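Local coordinates for protein probable sugar kinase (PDB 3KZH) that is a putative sugar kinase of the pfkB (ribokinase-like) family and probably transfers a phosphate group to a carbohydrate substrate, at residues H36-F41 against H290-H295; M281-I286 against P296-D301. All blocks are in the same frame, centred on the assembly; numbering follows the deposited sequence.

Both contacts involve the connection from helix 273-288 to helix 300-308, and along the chain their segments alternate: 36-41, 281-286, 290-295, 296-301. Contact 2 lies within the large domain, where Met298, just ahead of the second helix, is folded back on the first. Contact 1 takes the loop in between, 290-295, to strand 32-42 of the small four-stranded sheet, 249 residues away in sequence. The contact centres are about 16 Å apart, and the two touch where His295 packs on Ile286 and His290 on Pro296. Contact 2 is buried and apolar, contact 1 a lone ion pair near the surface, so the same connection packs inside the large domain and reaches the lid-like sheet by one weak link.

Contact 1 of 2, residues H36-F41 against H290-H295; sequences HVKISF and HEETIH
Lys38 reaches from its strand toward Glu292 on the loop, and the two end groups meet in a long salt bridge, NZ to OE1 at 3.4 Å. As a hydrogen bond it is weak. The ammonium keeps to one carboxylate oxygen, with Lys38 CE lying 4.0 Å from Glu292 OE1, and the two chains run alongside and antiparallel to one another rather than head on. Each is bent at its second torsion (-83° in Lys38, -61° in Glu292), which turns their ends to pass side by side. With 97 Å² buried in all, the ion pair is the one close approach between the two segments. The strand is an outermost one, within this chain, of the small sheet that forms the lid in ribokinase-like sugar kinases, whereas the loop follows helix 273-288 of the large domain, and the salt bridge therefore crosses from lid to body. On the loop side, the backbone N of Glu292 donates to His290 ND1 over 3.0 Å, nearly straight at 162° and close to the plane of the imidazole. The His290 ring edge in turn sets CD2 over the centre of the His295 ring, 3.6 Å above its plane. Behind Lys38, the strand is held by backbone hydrogen bonds to strand 16-23, Lys38 itself pairing with Phe20. Asp115 of the second subunit accepts a hydrogen bond from Val37 N.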
ATOM      1  N   HIS A  36       8.643  11.297   5.141  1.00 37.63           N
ATOM      2  CA  HIS A  36       7.707  10.375   5.761  1.00 36.44           C
ATOM      3  C   HIS A  36       6.546  10.066   4.826  1.00 34.19           C
ATOM      4  O   HIS A  36       5.872  10.976   4.343  1.00 33.23           O
ATOM      5  CB  HIS A  36       7.196  10.950   7.089  1.00 35.96           C
ATOM      6  CG  HIS A  36       6.310  10.016   7.854  1.00 39.64           C
ATOM      7  ND1 HIS A  36       6.657   8.707   8.111  1.00 40.48           N
ATOM      8  CD2 HIS A  36       5.086  10.195   8.400  1.00 39.92           C
ATOM      9  CE1 HIS A  36       5.684   8.122   8.784  1.00 38.86           C
ATOM     10  NE2 HIS A  36       4.720   9.002   8.974  1.00 39.64           N
ATOM     11  N   VAL A  37       6.323   8.775   4.599  1.00 32.46           N
ATOM     12  CA  VAL A  37       5.243   8.293   3.747  1.00 35.10           C
ATOM     13  C   VAL A  37       4.015   7.917   4.581  1.00 35.83           C
ATOM     14  O   VAL A  37       4.113   7.152   5.546  1.00 36.35           O
ATOM     15  CB  VAL A  37       5.685   7.089   2.892  1.00 35.14           C
ATOM     16  CG1 VAL A  37       4.550   6.623   1.964  1.00 36.83           C
ATOM     17  CG2 VAL A  37       6.887   7.462   2.083  1.00 35.86           C
ATOM     18  N   LYS A  38       2.869   8.459   4.181  1.00 36.40           N
ATOM     19  CA  LYS A  38       1.598   8.216   4.853  1.00 37.83           C
ATOM     20  C   LYS A  38       0.624   7.619   3.832  1.00 35.78           C
ATOM     21  O   LYS A  38       0.435   8.163   2.746  1.00 32.95           O
ATOM     22  CB  LYS A  38       1.053   9.543   5.412  1.00 41.20           C
ATOM     23  CG  LYS A  38       0.299   9.464   6.734  1.00 46.54           C
ATOM     24  CD  LYS A  38      -1.170   9.070   6.570  1.00 50.70           C
ATOM     25  CE  LYS A  38      -1.781   8.632   7.899  1.00 52.22           C
ATOM     26  NZ  LYS A  38      -3.084   7.922   7.722  1.00 51.57           N
ATOM     27  N   ILE A  39       0.060   6.464   4.178  1.00 35.21           N
ATOM     28  CA  ILE A  39      -0.917   5.783   3.327  1.00 34.54           C
ATOM     29  C   ILE A  39      -2.277   5.839   4.031  1.00 32.24           C
ATOM     30  O   ILE A  39      -2.397   5.464   5.199  1.00 31.24           O
ATOM     31  CB  ILE A  39      -0.547   4.291   3.040  1.00 36.08           C
ATOM     32  CG1 ILE A  39       0.896   4.155   2.547  1.00 37.21           C
ATOM     33  CG2 ILE A  39      -1.460   3.714   1.962  1.00 36.72           C
ATOM     34  CD1 ILE A  39       1.915   3.938   3.661  1.00 41.27           C
ATOM     35  N   SER A  40      -3.285   6.344   3.326  1.00 31.74           N
ATOM     36  CA  SER A  40      -4.636   6.440   3.879  1.00 30.01           C
ATOM     37  C   SER A  40      -5.699   6.127   2.838  1.00 29.17           C
ATOM     38  O   SER A  40      -5.482   6.308   1.644  1.00 27.98           O
ATOM     39  CB  SER A  40      -4.885   7.825   4.484  1.00 31.51           C
ATOM     40  OG  SER A  40      -4.767   8.847   3.512  1.00 31.80           O
ATOM     41  N   PHE A  41      -6.849   5.659   3.312  1.00 26.16           N
ATOM     42  CA  PHE A  41      -7.976   5.327   2.450  1.00 25.02           C
ATOM     43  C   PHE A  41      -8.983   6.470   2.401  1.00 23.57           C
ATOM     44  O   PHE A  41      -9.378   7.015   3.435  1.00 23.24           O
ATOM     45  CB  PHE A  41      -8.655   4.045   2.925  1.00 23.45           C
ATOM     46  CG  PHE A  41      -7.747   2.851   2.985  1.00 21.26           C
ATOM     47  CD1 PHE A  41      -6.932   2.501   1.890  1.00 20.99           C
ATOM     48  CD2 PHE A  41      -7.730   2.040   4.130  1.00 21.15           C
ATOM     49  CE1 PHE A  41      -6.109   1.356   1.928  1.00 20.40           C
ATOM     50  CE2 PHE A  41      -6.907   0.889   4.182  1.00 20.28           C
ATOM     51  CZ  PHE A  41      -6.102   0.547   3.076  1.00 18.10           C
ATOM     52  N   HIS A 290     -10.998  15.140  15.428  1.00 44.02           N
ATOM     53  CA  HIS A 290      -9.783  14.377  15.133  1.00 44.23           C
ATOM     54  C   HIS A 290      -9.153  14.926  13.855  1.00 44.79           C
ATOM     55  O   HIS A 290      -9.857  15.448  12.991  1.00 44.41           O
ATOM     56  CB  HIS A 290     -10.121  12.887  14.958  1.00 45.44           C
ATOM     57  CG  HIS A 290      -8.962  11.966  15.197  1.00 45.43           C
ATOM     58  ND1 HIS A 290      -8.032  11.668  14.225  1.00 45.47           N
ATOM     59  CD2 HIS A 290      -8.575  11.293  16.306  1.00 45.00           C
ATOM     60  CE1 HIS A 290      -7.120  10.854  14.727  1.00 44.82           C
ATOM     61  NE2 HIS A 290      -7.428  10.609  15.987  1.00 44.43           N
ATOM     62  N   GLU A 291      -7.829  14.804  13.751  1.00 46.11           N
ATOM     63  CA  GLU A 291      -7.072  15.270  12.584  1.00 47.42           C
ATOM     64  C   GLU A 291      -7.313  14.406  11.351  1.00 46.27           C
ATOM     65  O   GLU A 291      -7.245  14.890  10.216  1.00 46.78           O
ATOM     66  CB  GLU A 291      -5.568  15.317  12.887  1.00 50.69           C
ATOM     67  CG  GLU A 291      -5.095  16.528  13.699  1.00 55.61           C
ATOM     68  CD  GLU A 291      -5.130  17.858  12.928  1.00 57.65           C
ATOM     69  OE1 GLU A 291      -4.891  17.869  11.696  1.00 56.85           O
ATOM     70  OE2 GLU A 291      -5.387  18.902  13.574  1.00 58.45           O
ATOM     71  N   GLU A 292      -7.581  13.123  11.583  1.00 45.45           N
ATOM     72  CA  GLU A 292      -7.851  12.184  10.505  1.00 46.02           C
ATOM     73  C   GLU A 292      -9.320  12.229  10.083  1.00 45.02           C
ATOM     74  O   GLU A 292     -10.189  12.657  10.848  1.00 42.03           O
ATOM     75  CB  GLU A 292      -7.446  10.756  10.904  1.00 48.51           C
ATOM     76  CG  GLU A 292      -5.948  10.554  11.188  1.00 53.04           C
ATOM     77  CD  GLU A 292      -5.045  10.850   9.992  1.00 55.78           C
ATOM     78  OE1 GLU A 292      -5.270  10.276   8.904  1.00 57.28           O
ATOM     79  OE2 GLU A 292      -4.102  11.651  10.144  1.00 57.57           O
ATOM     80  N   THR A 293      -9.569  11.773   8.856  1.00 45.41           N
ATOM     81  CA  THR A 293     -10.898  11.730   8.247  1.00 45.00           C
ATOM     82  C   THR A 293     -11.884  10.789   8.942  1.00 43.90           C
ATOM     83  O   THR A 293     -13.090  10.930   8.774  1.00 43.67           O
ATOM     84  CB  THR A 293     -10.803  11.367   6.747  1.00 46.34           C
ATOM     85  OG1 THR A 293      -9.959  10.218   6.582  1.00 46.25           O
ATOM     86  CG2 THR A 293     -10.228  12.529   5.949  1.00 44.11           C
ATOM     87  N   ILE A 294     -11.357   9.791   9.654  1.00 43.37           N
ATOM     88  CA  ILE A 294     -12.152   8.816  10.416  1.00 43.29           C
ATOM     89  C   ILE A 294     -11.449   8.625  11.764  1.00 41.16           C
ATOM     90  O   ILE A 294     -10.235   8.421  11.804  1.00 41.21           O
ATOM     91  CB  ILE A 294     -12.276   7.415   9.684  1.00 44.56           C
ATOM     92  CG1 ILE A 294     -13.234   7.510   8.491  1.00 46.99           C
ATOM     93  CG2 ILE A 294     -12.861   6.336  10.617  1.00 45.00           C
ATOM     94  CD1 ILE A 294     -12.705   6.895   7.237  1.00 47.90           C
ATOM     95  N   HIS A 295     -12.213   8.707  12.855  1.00 38.48           N
ATOM     96  CA  HIS A 295     -11.669   8.515  14.200  1.00 38.50           C
ATOM     97  C   HIS A 295     -11.428   7.011  14.387  1.00 37.93           C
ATOM     98  O   HIS A 295     -12.364   6.214  14.264  1.00 35.16           O
ATOM     99  CB  HIS A 295     -12.627   9.036  15.275  1.00 37.33           C
ATOM    100  CG  HIS A 295     -11.979   9.256  16.613  1.00 39.49           C
ATOM    101  ND1 HIS A 295     -11.233   8.287  17.250  1.00 41.73           N
ATOM    102  CD2 HIS A 295     -11.956  10.339  17.420  1.00 42.02           C
ATOM    103  CE1 HIS A 295     -10.775   8.769  18.392  1.00 41.63           C
ATOM    104  NE2 HIS A 295     -11.199  10.011  18.522  1.00 43.07           N
TER

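Contact 2 of 2, residues M281-I286 against P296-D301; sequences MTMSNI and PDMALD
In the large domain of this ribokinase-like fold, helix 273-288 and helix 300-308 are joined by a loop, and Met298, just before the N-cap residue Ala299 of the second helix, turns back from it onto the first. All three residues that touch are buried, and Met283 and Met298 are selenomethionines. The Met298 chain lies across the side of Ile286, its CG 3.8 Å from Ile286 CG2 and 4.0 Å from Ile286 CD1, so both branches of the isoleucine take part. Bends at its second and third torsions (-137° and -89°) carry the Met298 methyl round to the helix backbone, where CE comes 3.3 Å from the carbonyl O of Met283 and 4.0 Å from Ile286 CB. Met283 closes the group from one turn earlier: its chain is bent at the last torsion (52°), crosses that of Met298 at about a right angle, and puts its CE 3.9 Å from Met298 SE. Val303 of helix 300-308 touches both selenomethionine side chains. Two backbone carbonyls of the loop, those of Pro296 and Met298, are hydrogen-bonded by Arg54 NH1. No hydrogen bond joins the two segments, so cohesion rests mostly on dispersion among methyls, methylenes and the selenium that stands in for sulfur. The one methyl set against a carbonyl oxygen probably adds only a weak polar component, as that oxygen already accepts from Thr287 OG1.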
HETATM    1  N   MSE A 281     -25.125  13.673  14.242  1.00 17.75           N
HETATM    2  CA  MSE A 281     -24.356  14.867  14.561  1.00 20.37           C
HETATM    3  C   MSE A 281     -23.226  14.537  15.519  1.00 20.48           C
HETATM    4  O   MSE A 281     -22.134  15.102  15.397  1.00 15.74           O
HETATM    5  CB  MSE A 281     -25.250  15.942  15.145  1.00 25.47           C
HETATM    6  CG  MSE A 281     -24.920  17.332  14.635  1.00 32.46           C
HETATM    7 SE   MSE A 281     -26.136  18.673  15.300  1.00 51.45          SE
HETATM    8  CE  MSE A 281     -27.722  17.684  15.270  1.00 27.61           C
ATOM      9  N   THR A 282     -23.484  13.594  16.437  1.00 19.69           N
ATOM     10  CA  THR A 282     -22.477  13.113  17.406  1.00 20.16           C
ATOM     11  C   THR A 282     -21.321  12.448  16.638  1.00 18.67           C
ATOM     12  O   THR A 282     -20.161  12.650  16.978  1.00 17.38           O
ATOM     13  CB  THR A 282     -23.095  12.117  18.442  1.00 17.71           C
ATOM     14  OG1 THR A 282     -24.067  12.810  19.237  1.00 16.60           O
ATOM     15  CG2 THR A 282     -22.033  11.533  19.363  1.00 13.68           C
HETATM   16  N   MSE A 283     -21.669  11.717  15.570  1.00 16.12           N
HETATM   17  CA  MSE A 283     -20.711  11.036  14.677  1.00 16.60           C
HETATM   18  C   MSE A 283     -19.893  12.069  13.909  1.00 15.53           C
HETATM   19  O   MSE A 283     -18.680  11.898  13.710  1.00 10.77           O
HETATM   20  CB  MSE A 283     -21.435  10.134  13.672  1.00 16.75           C
HETATM   21  CG  MSE A 283     -22.075   8.927  14.283  1.00 18.04           C
HETATM   22 SE   MSE A 283     -22.609   7.581  12.988  1.00 36.21          SE
HETATM   23  CE  MSE A 283     -20.899   7.443  12.092  1.00  9.66           C
ATOM     24  N   SER A 284     -20.569  13.137  13.479  1.00 12.42           N
ATOM     25  CA  SER A 284     -19.921  14.222  12.753  1.00 17.34           C
ATOM     26  C   SER A 284     -18.990  14.980  13.695  1.00 19.07           C
ATOM     27  O   SER A 284     -17.872  15.293  13.310  1.00 18.44           O
ATOM     28  CB  SER A 284     -20.964  15.163  12.141  1.00 16.31           C
ATOM     29  OG  SER A 284     -20.351  16.158  11.343  1.00 16.96           O
ATOM     30  N   ASN A 285     -19.420  15.163  14.949  1.00 20.70           N
ATOM     31  CA  ASN A 285     -18.640  15.857  15.982  1.00 24.79           C
ATOM     32  C   ASN A 285     -17.365  15.111  16.365  1.00 26.24           C
ATOM     33  O   ASN A 285     -16.348  15.742  16.616  1.00 27.48           O
ATOM     34  CB  ASN A 285     -19.469  16.110  17.257  1.00 22.97           C
ATOM     35  CG  ASN A 285     -20.557  17.167  17.081  1.00 22.41           C
ATOM     36  OD1 ASN A 285     -20.479  18.058  16.218  1.00 21.15           O
ATOM     37  ND2 ASN A 285     -21.578  17.084  17.932  1.00 21.25           N
ATOM     38  N   ILE A 286     -17.433  13.778  16.416  1.00 27.57           N
ATOM     39  CA  ILE A 286     -16.288  12.921  16.757  1.00 28.80           C
ATOM     40  C   ILE A 286     -15.222  12.993  15.663  1.00 30.22           C
ATOM     41  O   ILE A 286     -14.030  13.108  15.952  1.00 32.96           O
ATOM     42  CB  ILE A 286     -16.721  11.431  16.971  1.00 28.25           C
ATOM     43  CG1 ILE A 286     -17.631  11.307  18.195  1.00 25.69           C
ATOM     44  CG2 ILE A 286     -15.515  10.547  17.231  1.00 28.42           C
ATOM     45  CD1 ILE A 286     -18.278   9.947  18.372  1.00 23.95           C
ATOM     46  N   PRO A 296     -10.167   6.610  14.680  1.00 38.03           N
ATOM     47  CA  PRO A 296      -9.766   5.210  14.884  1.00 37.89           C
ATOM     48  C   PRO A 296     -10.551   4.426  15.931  1.00 36.05           C
ATOM     49  O   PRO A 296     -10.727   3.218  15.791  1.00 35.34           O
ATOM     50  CB  PRO A 296      -8.300   5.335  15.300  1.00 38.41           C
ATOM     51  CG  PRO A 296      -7.850   6.549  14.595  1.00 40.02           C
ATOM     52  CD  PRO A 296      -8.991   7.488  14.856  1.00 38.47           C
ATOM     53  N   ASP A 297     -11.043   5.120  16.954  1.00 35.46           N
ATOM     54  CA  ASP A 297     -11.775   4.461  18.030  1.00 36.67           C
ATOM     55  C   ASP A 297     -13.276   4.453  17.892  1.00 34.45           C
ATOM     56  O   ASP A 297     -13.958   3.828  18.706  1.00 34.26           O
ATOM     57  CB  ASP A 297     -11.404   5.053  19.393  1.00 39.94           C
ATOM     58  CG  ASP A 297      -9.930   4.927  19.706  1.00 43.09           C
ATOM     59  OD1 ASP A 297      -9.272   3.986  19.200  1.00 44.44           O
ATOM     60  OD2 ASP A 297      -9.426   5.792  20.453  1.00 46.87           O
HETATM   61  N   MSE A 298     -13.793   5.106  16.853  1.00 31.76           N
HETATM   62  CA  MSE A 298     -15.233   5.174  16.656  1.00 30.13           C
HETATM   63  C   MSE A 298     -15.943   3.851  16.410  1.00 29.08           C
HETATM   64  O   MSE A 298     -15.546   3.030  15.568  1.00 26.86           O
HETATM   65  CB  MSE A 298     -15.621   6.189  15.591  1.00 31.54           C
HETATM   66  CG  MSE A 298     -16.751   7.097  16.055  1.00 35.45           C
HETATM   67 SE   MSE A 298     -18.067   7.372  14.723  1.00 35.55          SE
HETATM   68  CE  MSE A 298     -17.243   8.903  13.901  1.00 25.64           C
ATOM     69  N   ALA A 299     -16.944   3.657  17.259  1.00 26.88           N
ATOM     70  CA  ALA A 299     -17.810   2.496  17.303  1.00 24.43           C
ATOM     71  C   ALA A 299     -19.121   2.970  17.908  1.00 23.83           C
ATOM     72  O   ALA A 299     -19.219   4.115  18.347  1.00 21.44           O
ATOM     73  CB  ALA A 299     -17.183   1.416  18.189  1.00 20.23           C
ATOM     74  N   LEU A 300     -20.112   2.079  17.953  1.00 24.99           N
ATOM     75  CA  LEU A 300     -21.431   2.363  18.518  1.00 27.37           C
ATOM     76  C   LEU A 300     -21.328   2.888  19.954  1.00 28.64           C
ATOM     77  O   LEU A 300     -21.877   3.952  20.256  1.00 28.98           O
ATOM     78  CB  LEU A 300     -22.339   1.116  18.455  1.00 25.06           C
ATOM     79  CG  LEU A 300     -23.770   1.193  19.025  1.00 24.16           C
ATOM     80  CD1 LEU A 300     -24.566   2.260  18.316  1.00 25.89           C
ATOM     81  CD2 LEU A 300     -24.481  -0.142  18.928  1.00 23.69           C
ATOM     82  N   ASP A 301     -20.545   2.203  20.789  1.00 29.69           N
ATOM     83  CA  ASP A 301     -20.355   2.593  22.191  1.00 31.44           C
ATOM     84  C   ASP A 301     -19.804   4.012  22.410  1.00 28.05           C
ATOM     85  O   ASP A 301     -20.334   4.731  23.252  1.00 27.69           O
ATOM     86  CB  ASP A 301     -19.526   1.544  22.970  1.00 35.90           C
ATOM     87  CG  ASP A 301     -18.266   1.085  22.225  1.00 41.56           C
ATOM     88  OD1 ASP A 301     -17.691   1.864  21.441  1.00 44.79           O
ATOM     89  OD2 ASP A 301     -17.843  -0.073  22.428  1.00 45.14           O
TER